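Local coordinates for protein Asp/Glu-specific dipeptidyl-peptidase (Flavobacterium psychrophilum, PDB 5JXF) that removes dipeptides from the N-terminus of oligopeptides as a family S46 serine peptidase, with strict specificity for an acidic residue at P1, at residues Lys288-Ile301 with Glu683-Ile695. Numbering follows the deposited sequence.
Sequences KTQEYLPSFAVAQI and EGTMSDIHYDPSI
The loop 683-695, which follows the strand carrying the probable P1-specificity residue Arg680, packs against the start of helix 295-325 and the loop before it. Ile689 fills the apolar side. Ile689 CD1 meets Ile301 CD1 tip to tip at 4.0 Å and also touches Leu293 CD1. Ile689 CG2, anti to the backbone N, turns instead to Val298 CG2 at 4.1 Å. The side chain of Gln290 runs alongside Ile689, with Gln290 CB and NE2 against Ile689 CD1 (NE2 at 3.8 Å). The backbone N of Gln290 donates to Asp688 O (2.8 Å, 156° at the hydrogen). Glu291 bends at chi2 (-59°), which brings its carboxylate back over the backbone of 687-689. Glu291 OE2 lies 2.6 Å from Ser687 O. With an alanine here, Ser687 O would probably lose its close carboxylate neighbour and a gap would open beside the backbone of 687-689. Asp688 OD2 forms a salt bridge with Lys347 NZ, and OD1 is hydrogen-bonded to Thr658 OG1 of the aspartate pocket. Ser687 OG donates to Gly684 O (2.8 Å) and is hydrogen-bonded to Arg680 NH1. The contact thus ties the helix start to a loop whose side chains hold residues of the P1 pocket, consistent with a second-shell role.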
loop_
_atom_site.group_PDB
_atom_site.type_symbol
_atom_site.label_atom_id
_atom_site.label_comp_id
_atom_site.label_asym_id
_atom_site.label_seq_id
_atom_site.Cartn_x
_atom_site.Cartn_y
_atom_site.Cartn_z
ATOM N N LYS A 288 25.969 -2.213 13.204
ATOM C CA LYS A 288 26.076 -0.903 13.823
ATOM C C LYS A 288 24.751 -0.400 14.382
ATOM O O LYS A 288 23.691 -0.640 13.819
ATOM C CB LYS A 288 26.653 0.108 12.820
ATOM C CG LYS A 288 27.066 1.426 13.470
ATOM C CD LYS A 288 27.853 2.330 12.530
ATOM C CE LYS A 288 27.037 2.710 11.308
ATOM N NZ LYS A 288 27.778 3.653 10.414
ATOM N N THR A 289 24.837 0.286 15.515
ATOM C CA THR A 289 23.686 0.889 16.163
ATOM C C THR A 289 24.140 2.152 16.894
ATOM O O THR A 289 25.298 2.241 17.294
ATOM C CB THR A 289 23.003 -0.149 17.086
ATOM O OG1 THR A 289 21.809 -0.648 16.445
ATOM C CG2 THR A 289 22.689 0.390 18.439
ATOM N N GLN A 290 23.256 3.149 17.000
ATOM C CA GLN A 290 23.576 4.405 17.677
ATOM C C GLN A 290 22.403 4.882 18.520
ATOM O O GLN A 290 21.797 5.889 18.200
ATOM C CB GLN A 290 23.937 5.497 16.665
ATOM C CG GLN A 290 25.059 5.127 15.726
ATOM C CD GLN A 290 25.448 6.257 14.802
ATOM O OE1 GLN A 290 26.484 6.900 14.993
ATOM N NE2 GLN A 290 24.642 6.486 13.774
ATOM N N GLU A 291 22.072 4.160 19.585
ATOM C CA GLU A 291 20.863 4.469 20.343
ATOM C C GLU A 291 21.033 5.681 21.243
ATOM O O GLU A 291 20.054 6.208 21.777
ATOM C CB GLU A 291 20.431 3.275 21.200
ATOM C CG GLU A 291 20.153 1.978 20.438
ATOM C CD GLU A 291 19.062 2.112 19.390
ATOM O OE1 GLU A 291 18.221 3.032 19.487
ATOM O OE2 GLU A 291 19.061 1.288 18.458
ATOM N N TYR A 292 22.273 6.121 21.417
ATOM C CA TYR A 292 22.557 7.101 22.452
ATOM C C TYR A 292 23.049 8.442 21.913
ATOM O O TYR A 292 23.788 9.157 22.589
ATOM C CB TYR A 292 23.568 6.506 23.416
ATOM C CG TYR A 292 23.138 5.141 23.883
ATOM C CD1 TYR A 292 22.088 4.999 24.778
ATOM C CD2 TYR A 292 23.758 3.986 23.404
ATOM C CE1 TYR A 292 21.682 3.753 25.203
ATOM C CE2 TYR A 292 23.351 2.734 23.820
ATOM C CZ TYR A 292 22.311 2.626 24.718
ATOM O OH TYR A 292 21.895 1.389 25.144
ATOM N N LEU A 293 22.628 8.778 20.701
ATOM C CA LEU A 293 23.053 10.013 20.067
ATOM C C LEU A 293 22.398 11.220 20.722
ATOM O O LEU A 293 21.362 11.099 21.368
ATOM C CB LEU A 293 22.731 9.984 18.573
ATOM C CG LEU A 293 23.643 9.112 17.712
ATOM C CD1 LEU A 293 23.201 9.135 16.261
ATOM C CD2 LEU A 293 25.089 9.551 17.849
ATOM N N PRO A 294 23.027 12.390 20.579
ATOM C CA PRO A 294 22.440 13.675 20.960
ATOM C C PRO A 294 21.375 14.095 19.963
ATOM O O PRO A 294 21.341 13.535 18.870
ATOM C CB PRO A 294 23.626 14.617 20.880
ATOM C CG PRO A 294 24.411 14.032 19.739
ATOM C CD PRO A 294 24.378 12.571 20.024
ATOM N N SER A 295 20.554 15.077 20.328
ATOM C CA SER A 295 19.538 15.635 19.441
ATOM C C SER A 295 20.121 16.046 18.104
ATOM O O SER A 295 19.521 15.838 17.048
ATOM C CB SER A 295 18.874 16.858 20.086
ATOM O OG SER A 295 18.070 16.502 21.196
ATOM N N PHE A 296 21.305 16.641 18.166
ATOM C CA PHE A 296 21.890 17.308 17.016
ATOM C C PHE A 296 22.381 16.310 15.976
ATOM O O PHE A 296 22.496 16.637 14.790
ATOM C CB PHE A 296 23.017 18.223 17.486
ATOM C CG PHE A 296 22.673 18.999 18.729
ATOM C CD1 PHE A 296 21.824 20.098 18.664
ATOM C CD2 PHE A 296 23.186 18.623 19.964
ATOM C CE1 PHE A 296 21.499 20.813 19.805
ATOM C CE2 PHE A 296 22.863 19.331 21.108
ATOM C CZ PHE A 296 22.015 20.431 21.027
ATOM N N ALA A 297 22.635 15.083 16.423
ATOM C CA ALA A 297 23.066 14.019 15.529
ATOM C C ALA A 297 21.892 13.546 14.697
ATOM O O ALA A 297 22.006 13.355 13.486
ATOM C CB ALA A 297 23.666 12.859 16.319
ATOM N N VAL A 298 20.761 13.349 15.362
ATOM C CA VAL A 298 19.538 12.939 14.698
ATOM C C VAL A 298 19.123 13.989 13.658
ATOM O O VAL A 298 18.754 13.642 12.533
ATOM C CB VAL A 298 18.402 12.712 15.726
ATOM C CG1 VAL A 298 17.182 12.087 15.070
ATOM C CG2 VAL A 298 18.898 11.827 16.864
ATOM N N ALA A 299 19.216 15.267 14.022
ATOM C CA ALA A 299 18.819 16.342 13.114
ATOM C C ALA A 299 19.688 16.358 11.863
ATOM O O ALA A 299 19.192 16.596 10.768
ATOM C CB ALA A 299 18.866 17.699 13.819
ATOM N N GLN A 300 20.979 16.082 12.019
ATOM C CA GLN A 300 21.880 16.050 10.873
ATOM C C GLN A 300 21.540 14.889 9.940
ATOM O O GLN A 300 21.635 15.001 8.715
ATOM C CB GLN A 300 23.336 15.943 11.332
ATOM C CG GLN A 300 24.339 16.000 10.187
ATOM C CD GLN A 300 25.753 15.650 10.621
ATOM O OE1 GLN A 300 25.956 14.940 11.600
ATOM N NE2 GLN A 300 26.738 16.174 9.900
ATOM N N ILE A 301 21.157 13.766 10.530
ATOM C CA ILE A 301 20.783 12.602 9.753
ATOM C C ILE A 301 19.557 12.944 8.932
ATOM O O ILE A 301 19.538 12.836 7.704
ATOM C CB ILE A 301 20.476 11.380 10.651
ATOM C CG1 ILE A 301 21.725 10.936 11.411
ATOM C CG2 ILE A 301 19.885 10.248 9.822
ATOM C CD1 ILE A 301 21.434 9.980 12.563
ATOM N N GLU A 683 8.112 0.394 9.340
ATOM C CA GLU A 683 7.957 1.307 10.455
ATOM C C GLU A 683 9.137 1.333 11.415
ATOM O O GLU A 683 9.291 2.281 12.179
ATOM C CB GLU A 683 6.678 0.954 11.217
ATOM C CG GLU A 683 5.385 1.299 10.436
ATOM C CD GLU A 683 5.134 0.377 9.248
ATOM O OE1 GLU A 683 5.644 -0.776 9.249
ATOM O OE2 GLU A 683 4.426 0.804 8.314
ATOM N N GLY A 684 9.971 0.291 11.392
ATOM C CA GLY A 684 11.061 0.219 12.331
ATOM C C GLY A 684 12.414 0.345 11.671
ATOM O O GLY A 684 13.429 -0.078 12.231
ATOM N N THR A 685 12.444 0.929 10.479
ATOM C CA THR A 685 13.706 1.104 9.775
ATOM C C THR A 685 14.555 2.149 10.481
ATOM O O THR A 685 15.736 2.324 10.181
ATOM C CB THR A 685 13.474 1.496 8.323
ATOM O OG1 THR A 685 12.379 2.409 8.268
ATOM C CG2 THR A 685 13.097 0.280 7.510
ATOM N N MET A 686 13.941 2.814 11.448
ATOM C CA MET A 686 14.597 3.810 12.277
ATOM C C MET A 686 15.322 3.211 13.478
ATOM O O MET A 686 15.994 3.931 14.224
ATOM C CB MET A 686 13.562 4.798 12.792
ATOM C CG MET A 686 12.546 4.087 13.674
ATOM S SD MET A 686 11.247 5.144 14.295
ATOM C CE MET A 686 12.228 6.452 14.978
ATOM N N SER A 687 15.184 1.908 13.676
ATOM C CA SER A 687 15.512 1.328 14.987
ATOM C C SER A 687 16.985 1.371 15.415
ATOM O O SER A 687 17.272 1.079 16.562
ATOM C CB SER A 687 15.017 -0.105 15.052
ATOM O OG SER A 687 15.513 -0.870 13.969
ATOM N N ASP A 688 17.899 1.742 14.519
ATOM C CA ASP A 688 19.313 1.939 14.888
ATOM C C ASP A 688 19.519 3.227 15.671
ATOM O O ASP A 688 20.554 3.421 16.318
ATOM C CB ASP A 688 20.214 2.014 13.656
ATOM C CG ASP A 688 20.302 0.715 12.897
ATOM O OD1 ASP A 688 19.650 -0.281 13.292
ATOM O OD2 ASP A 688 21.021 0.713 11.875
ATOM N N ILE A 689 18.550 4.130 15.557
ATOM C CA ILE A 689 18.648 5.481 16.119
ATOM C C ILE A 689 17.615 5.653 17.235
ATOM O O ILE A 689 17.878 6.285 18.252
ATOM C CB ILE A 689 18.429 6.547 15.016
ATOM C CG1 ILE A 689 19.460 6.367 13.896
ATOM C CG2 ILE A 689 18.440 7.968 15.593
ATOM C CD1 ILE A 689 20.896 6.502 14.359
ATOM N N HIS A 690 16.438 5.064 17.027
ATOM C CA HIS A 690 15.364 5.104 18.015
ATOM C C HIS A 690 14.543 3.829 17.930
ATOM O O HIS A 690 13.989 3.516 16.874
ATOM C CB HIS A 690 14.466 6.327 17.796
ATOM C CG HIS A 690 13.297 6.403 18.733
ATOM N ND1 HIS A 690 11.997 6.510 18.290
ATOM C CD2 HIS A 690 13.235 6.409 20.085
ATOM C CE1 HIS A 690 11.182 6.569 19.329
ATOM N NE2 HIS A 690 11.908 6.516 20.430
ATOM N N TYR A 691 14.474 3.090 19.034
ATOM C CA TYR A 691 13.689 1.862 19.085
ATOM C C TYR A 691 12.316 2.130 19.717
ATOM O O TYR A 691 12.232 2.623 20.833
ATOM C CB TYR A 691 14.444 0.773 19.864
ATOM C CG TYR A 691 13.739 -0.573 19.901
ATOM C CD1 TYR A 691 13.970 -1.528 18.921
ATOM C CD2 TYR A 691 12.840 -0.883 20.913
ATOM C CE1 TYR A 691 13.330 -2.750 18.955
ATOM C CE2 TYR A 691 12.197 -2.103 20.945
ATOM C CZ TYR A 691 12.446 -3.025 19.972
ATOM O OH TYR A 691 11.795 -4.233 20.009
ATOM N N ASP A 692 11.247 1.822 18.989
ATOM C CA ASP A 692 9.880 1.930 19.515
ATOM C C ASP A 692 9.283 0.533 19.462
ATOM O O ASP A 692 9.119 -0.033 18.384
ATOM C CB ASP A 692 9.054 2.937 18.703
ATOM C CG ASP A 692 7.585 3.069 19.179
ATOM O OD1 ASP A 692 7.022 2.164 19.835
ATOM O OD2 ASP A 692 6.974 4.108 18.861
ATOM N N PRO A 693 8.974 -0.036 20.636
ATOM C CA PRO A 693 8.562 -1.443 20.763
ATOM C C PRO A 693 7.192 -1.758 20.163
ATOM O O PRO A 693 6.890 -2.929 19.894
ATOM C CB PRO A 693 8.540 -1.665 22.281
ATOM C CG PRO A 693 8.373 -0.301 22.868
ATOM C CD PRO A 693 9.086 0.636 21.942
ATOM N N SER A 694 6.361 -0.740 19.962
ATOM C CA SER A 694 5.031 -1.012 19.485
ATOM C C SER A 694 5.043 -1.212 17.967
ATOM O O SER A 694 4.118 -1.815 17.419
ATOM C CB SER A 694 4.071 0.114 19.892
ATOM O OG SER A 694 4.343 1.290 19.167
ATOM N N ILE A 695 6.094 -0.736 17.292
ATOM C CA ILE A 695 6.173 -0.870 15.836
ATOM C C ILE A 695 7.503 -1.437 15.280
ATOM O O ILE A 695 7.654 -1.604 14.072
ATOM C CB ILE A 695 5.905 0.494 15.143
ATOM C CG1 ILE A 695 6.924 1.552 15.592
ATOM C CG2 ILE A 695 4.417 0.972 15.354
ATOM C CD1 ILE A 695 6.745 2.934 14.872
#